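Local coordinates for protein putative aminopeptidase (Leishmania major, PDB 5NTH) that probably acts as a manganese-dependent M17 leucyl aminopeptidase, removing residues from the N termini of peptides, and binds the inhibitor actinonin, at residues T26-N31 with M175-S180; A159-T164 with L219-P224. All blocks are in the same frame, centred on the assembly; numbering follows the deposited sequence.

Contact 1 (T26-N31 with M175-S180)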
loop_
_atom_site.group_PDB
_atom_site.type_symbol
_atom_site.label_atom_id
_atom_site.label_comp_id
_atom_site.label_asym_id
_atom_site.label_seq_id
_atom_site.Cartn_x
_atom_site.Cartn_y
_atom_site.Cartn_z
ATOM N N THR A 26 18.044 -11.296 -39.125
ATOM C CA THR A 26 17.934 -12.345 -40.134
ATOM C C THR A 26 19.278 -12.939 -40.598
ATOM O O THR A 26 19.302 -14.079 -40.980
ATOM C CB THR A 26 17.101 -11.925 -41.367
ATOM O OG1 THR A 26 17.786 -10.925 -42.118
ATOM C CG2 THR A 26 15.733 -11.391 -40.956
ATOM N N ASN A 27 20.375 -12.192 -40.563
ATOM C CA ASN A 27 21.695 -12.766 -40.856
ATOM C C ASN A 27 22.535 -13.057 -39.619
ATOM O O ASN A 27 23.743 -13.276 -39.717
ATOM C CB ASN A 27 22.499 -11.829 -41.754
ATOM C CG ASN A 27 21.740 -11.431 -42.995
ATOM O OD1 ASN A 27 21.432 -10.250 -43.187
ATOM N ND2 ASN A 27 21.411 -12.416 -43.841
ATOM N N PHE A 28 21.911 -13.084 -38.451
ATOM C CA PHE A 28 22.657 -13.207 -37.211
ATOM C C PHE A 28 23.581 -14.419 -37.189
ATOM O O PHE A 28 23.173 -15.506 -37.565
ATOM C CB PHE A 28 21.685 -13.298 -36.032
ATOM C CG PHE A 28 22.348 -13.173 -34.724
ATOM C CD1 PHE A 28 22.572 -11.943 -34.193
ATOM C CD2 PHE A 28 22.798 -14.287 -34.058
ATOM C CE1 PHE A 28 23.219 -11.814 -32.982
ATOM C CE2 PHE A 28 23.441 -14.184 -32.854
ATOM C CZ PHE A 28 23.661 -12.938 -32.314
ATOM N N LYS A 29 24.814 -14.221 -36.737
ATOM C CA LYS A 29 25.685 -15.321 -36.351
ATOM C C LYS A 29 26.234 -15.100 -34.970
ATOM O O LYS A 29 26.554 -13.979 -34.588
ATOM C CB LYS A 29 26.843 -15.463 -37.326
ATOM C CG LYS A 29 26.361 -15.894 -38.699
ATOM C CD LYS A 29 27.502 -16.170 -39.684
ATOM C CE LYS A 29 26.971 -16.541 -41.081
ATOM N NZ LYS A 29 26.145 -15.459 -41.730
ATOM N N SER A 30 26.404 -16.179 -34.220
ATOM C CA SER A 30 27.036 -16.041 -32.925
ATOM C C SER A 30 28.459 -15.522 -33.131
ATOM O O SER A 30 28.939 -15.379 -34.260
ATOM C CB SER A 30 27.031 -17.354 -32.125
ATOM O OG SER A 30 28.286 -18.005 -32.086
ATOM N N ASN A 31 29.123 -15.234 -32.030
ATOM C CA ASN A 31 30.513 -14.850 -32.086
ATOM C C ASN A 31 31.317 -15.821 -31.295
ATOM O O ASN A 31 32.280 -15.444 -30.623
ATOM C CB ASN A 31 30.705 -13.416 -31.566
ATOM C CG ASN A 31 30.425 -13.267 -30.062
ATOM O OD1 ASN A 31 29.812 -14.146 -29.389
ATOM N ND2 ASN A 31 30.879 -12.136 -29.521
ATOM N N MET A 175 23.507 -3.155 -32.999
ATOM C CA MET A 175 24.174 -4.435 -33.091
ATOM C C MET A 175 25.652 -4.274 -32.851
ATOM O O MET A 175 26.319 -3.638 -33.640
ATOM C CB MET A 175 23.994 -4.990 -34.486
ATOM C CG MET A 175 24.789 -6.249 -34.770
ATOM S SD MET A 175 24.130 -7.611 -33.800
ATOM C CE MET A 175 24.713 -9.001 -34.793
ATOM N N LYS A 176 26.160 -4.902 -31.801
ATOM C CA LYS A 176 27.565 -4.882 -31.479
ATOM C C LYS A 176 28.072 -6.300 -31.245
ATOM O O LYS A 176 27.523 -7.033 -30.461
ATOM C CB LYS A 176 27.781 -4.059 -30.237
ATOM C CG LYS A 176 29.227 -3.752 -29.898
ATOM C CD LYS A 176 29.247 -2.928 -28.619
ATOM C CE LYS A 176 30.495 -3.133 -27.786
ATOM N NZ LYS A 176 31.476 -2.040 -28.019
ATOM N N GLN A 177 29.126 -6.660 -31.960
ATOM C CA GLN A 177 29.806 -7.956 -31.862
ATOM C C GLN A 177 31.293 -7.680 -32.104
ATOM O O GLN A 177 31.862 -7.976 -33.159
ATOM C CB GLN A 177 29.238 -8.960 -32.865
ATOM C CG GLN A 177 27.912 -9.540 -32.397
ATOM C CD GLN A 177 27.601 -10.883 -33.037
ATOM O OE1 GLN A 177 27.735 -11.049 -34.252
ATOM N NE2 GLN A 177 27.161 -11.848 -32.216
ATOM N N ALA A 178 31.866 -7.038 -31.097
ATOM C CA ALA A 178 33.144 -6.362 -31.191
ATOM C C ALA A 178 34.239 -7.351 -30.958
ATOM O O ALA A 178 35.315 -7.240 -31.530
ATOM C CB ALA A 178 33.228 -5.251 -30.146
ATOM N N MET A 179 33.959 -8.315 -30.105
ATOM C CA MET A 179 34.939 -9.269 -29.667
ATOM C C MET A 179 34.514 -10.653 -30.141
ATOM O O MET A 179 33.627 -10.795 -30.960
ATOM C CB MET A 179 35.024 -9.197 -28.150
ATOM C CG MET A 179 33.791 -9.753 -27.464
ATOM S SD MET A 179 34.174 -10.349 -25.840
ATOM C CE MET A 179 34.853 -11.967 -26.127
ATOM N N SER A 180 35.153 -11.678 -29.608
ATOM C CA SER A 180 34.934 -13.014 -30.086
ATOM C C SER A 180 35.428 -14.047 -29.117
ATOM O O SER A 180 36.498 -13.880 -28.553
ATOM C CB SER A 180 35.678 -13.189 -31.393
ATOM O OG SER A 180 35.144 -14.315 -32.007
#
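F28 to N31 and M175 to S180 are two irregular loop segments that run in roughly the same direction, 32° apart, and converge from 9.8 Å between the CA atoms of F28 and M175 to 5.2 Å between those of N31 and S180. At the wide end side chains make the contact. F28 sends CG off anti to its backbone N, and CD1 and CE1 of the ring then meet the methyl of M175, with F28 CE1 3.7 Å from M175 CE. The M175 chain is bent at chi2, and the methyl comes obliquely to the ring. The Q177 amide lies next, near F28 CZ and N31 CB. Its plane is tilted from the F28 ring but only 10° from the N31 amide. The amide carbon Q177 CD is 3.6 Å from K29 O.

At the narrow end the side-chain bonds between the two segments are weak. N31 ND2 gives a weak hydrogen bond of 3.4 Å to the backbone oxygen M179 O, with an angle of 144°. S180 OG gives another, also 3.4 Å, to N31 O. Backbone bonding of N31 with L181 begins the pairing of strands 32-34 and 181-185. F28 itself meets M175 through apolar contact. N31 OD1 accepts from Q214, so the N31 amide is shared between M179 O and helix 203-221.

Contact 2 (A159-T164 with L219-P224)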
loop_
_atom_site.group_PDB
_atom_site.type_symbol
_atom_site.label_atom_id
_atom_site.label_comp_id
_atom_site.label_asym_id
_atom_site.label_seq_id
_atom_site.Cartn_x
_atom_site.Cartn_y
_atom_site.Cartn_z
ATOM N N ALA A 159 28.381 -14.162 -23.327
ATOM C CA ALA A 159 29.121 -13.190 -24.089
ATOM C C ALA A 159 28.480 -11.855 -23.896
ATOM O O ALA A 159 27.298 -11.787 -23.614
ATOM C CB ALA A 159 29.091 -13.550 -25.566
ATOM N N PRO A 160 29.239 -10.782 -24.112
ATOM C CA PRO A 160 28.592 -9.462 -24.131
ATOM C C PRO A 160 27.462 -9.418 -25.157
ATOM O O PRO A 160 27.623 -9.929 -26.265
ATOM C CB PRO A 160 29.733 -8.472 -24.503
ATOM C CG PRO A 160 31.000 -9.274 -24.554
ATOM C CD PRO A 160 30.636 -10.745 -24.597
ATOM N N HIS A 161 26.344 -8.793 -24.793
ATOM C CA HIS A 161 25.104 -8.908 -25.578
ATOM C C HIS A 161 25.155 -8.086 -26.843
ATOM O O HIS A 161 25.704 -7.015 -26.833
ATOM C CB HIS A 161 23.893 -8.494 -24.737
ATOM C CG HIS A 161 23.621 -9.418 -23.595
ATOM N ND1 HIS A 161 22.352 -9.711 -23.156
ATOM C CD2 HIS A 161 24.463 -10.152 -22.828
ATOM C CE1 HIS A 161 22.426 -10.571 -22.161
ATOM N NE2 HIS A 161 23.695 -10.848 -21.938
ATOM N N SER A 162 24.554 -8.591 -27.914
ATOM C CA SER A 162 24.598 -7.927 -29.204
ATOM C C SER A 162 23.708 -6.709 -29.327
ATOM O O SER A 162 24.006 -5.833 -30.122
ATOM C CB SER A 162 24.305 -8.907 -30.340
ATOM O OG SER A 162 22.942 -9.223 -30.454
ATOM N N TYR A 163 22.597 -6.681 -28.595
ATOM C CA TYR A 163 21.754 -5.493 -28.550
ATOM C C TYR A 163 22.349 -4.482 -27.596
ATOM O O TYR A 163 22.475 -4.755 -26.380
ATOM C CB TYR A 163 20.299 -5.772 -28.126
ATOM C CG TYR A 163 19.463 -4.495 -28.170
ATOM C CD1 TYR A 163 18.866 -4.090 -29.350
ATOM C CD2 TYR A 163 19.332 -3.655 -27.050
ATOM C CE1 TYR A 163 18.151 -2.907 -29.421
ATOM C CE2 TYR A 163 18.591 -2.472 -27.112
ATOM C CZ TYR A 163 18.009 -2.100 -28.310
ATOM O OH TYR A 163 17.261 -0.931 -28.449
ATOM N N THR A 164 22.672 -3.311 -28.152
ATOM C CA THR A 164 23.065 -2.126 -27.362
ATOM C C THR A 164 22.788 -0.850 -28.166
ATOM O O THR A 164 22.740 -0.883 -29.397
ATOM C CB THR A 164 24.546 -2.232 -26.899
ATOM O OG1 THR A 164 24.838 -1.250 -25.899
ATOM C CG2 THR A 164 25.475 -2.069 -28.049
ATOM N N LEU A 219 16.539 -10.841 -29.655
ATOM C CA LEU A 219 15.099 -10.602 -29.759
ATOM C C LEU A 219 14.500 -10.219 -28.403
ATOM O O LEU A 219 13.788 -9.227 -28.301
ATOM C CB LEU A 219 14.414 -11.816 -30.352
ATOM C CG LEU A 219 14.814 -12.180 -31.785
ATOM C CD1 LEU A 219 14.100 -13.453 -32.188
ATOM C CD2 LEU A 219 14.531 -11.078 -32.796
ATOM N N VAL A 220 14.872 -10.936 -27.352
ATOM C CA VAL A 220 14.354 -10.663 -26.011
ATOM C C VAL A 220 14.768 -9.286 -25.530
ATOM O O VAL A 220 13.921 -8.480 -25.165
ATOM C CB VAL A 220 14.775 -11.756 -25.003
ATOM C CG1 VAL A 220 14.479 -11.352 -23.578
ATOM C CG2 VAL A 220 14.031 -13.047 -25.300
ATOM N N ASP A 221 16.075 -9.045 -25.553
ATOM C CA ASP A 221 16.687 -7.761 -25.138
ATOM C C ASP A 221 16.142 -6.564 -25.870
ATOM O O ASP A 221 16.029 -5.518 -25.259
ATOM C CB ASP A 221 18.199 -7.735 -25.380
ATOM C CG ASP A 221 19.026 -8.314 -24.222
ATOM O OD1 ASP A 221 18.515 -8.542 -23.105
ATOM O OD2 ASP A 221 20.253 -8.510 -24.445
ATOM N N THR A 222 15.839 -6.691 -27.168
ATOM C CA THR A 222 15.344 -5.547 -27.944
ATOM C C THR A 222 14.052 -4.983 -27.345
ATOM O O THR A 222 13.126 -5.740 -27.037
ATOM C CB THR A 222 15.044 -5.915 -29.386
ATOM O OG1 THR A 222 16.209 -6.481 -29.964
ATOM C CG2 THR A 222 14.676 -4.707 -30.197
ATOM N N PRO A 223 13.972 -3.655 -27.167
ATOM C CA PRO A 223 12.718 -3.109 -26.704
ATOM C C PRO A 223 11.617 -3.153 -27.778
ATOM O O PRO A 223 11.913 -3.266 -28.959
ATOM C CB PRO A 223 13.084 -1.687 -26.352
ATOM C CG PRO A 223 14.230 -1.367 -27.223
ATOM C CD PRO A 223 14.993 -2.624 -27.343
ATOM N N PRO A 224 10.351 -3.064 -27.361
ATOM C CA PRO A 224 9.160 -3.141 -28.211
ATOM C C PRO A 224 8.901 -1.966 -29.108
ATOM O O PRO A 224 8.157 -2.086 -30.070
ATOM C CB PRO A 224 8.023 -3.253 -27.221
ATOM C CG PRO A 224 8.569 -2.805 -25.917
ATOM C CD PRO A 224 10.032 -2.839 -25.947
HETATM O O HOH W 1 21.330 -9.055 -27.068
#
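Y163 lays one face of its ring over T222, whose CA sits 4.1 Å from the ring centroid and 11° off the ring normal, a CH-pi contact. The ring reaches this place with CG anti to the backbone N (chi1 -177°). Its CD1 also lies 3.6 Å from T222 OG1, a hydroxyl hydrogen-bonded to Y21 OH and R218 O. Further out, the phenol end packs against the P223 ring, where Y163 CZ is 3.2 Å from P223 CD. The Y174 ring meets Y163 with its plane nearly parallel, and V373 of a second subunit also packs on Y163.

The contact joins the loop after helix 148-156 to the C-terminal end of helix 203-221, where T222 is the first residue to leave helical geometry. Here H161 and D221 form a His-carboxylate hydrogen bond. H161 ND1 donates to D221 OD2 over 2.7 Å, nearly straight at 168°. The oxygen lies in the imidazole plane and uses its syn lone pair. Ring and carboxylate are nearly coplanar. A water donates to the same D221 OD2 at 2.9 Å and accepts from Y163 N. D221 OD1 accepts from A523 N.

Overall arrangement
From the N terminus, the chain leaves helix 12-26 through 26-31 and enters strand 32-34. Contact 1 closes a long loop when 175-180 comes back beside it, just before strand 181-185. Contact 2 starts inside that loop, at 159-164 after helix 148-156, and closes at 219-224, at the end of helix 203-221. The two contacts therefore cross rather than nest. The centres of contact 1 and contact 2 are about 11 Å apart. The contacts touch, with S162 of contact 2 meeting F28, M175 and K176 of contact 1. Together they tie the six-stranded N-terminal sheet and its connecting loop to helix 203-221 and the start of the catalytic region.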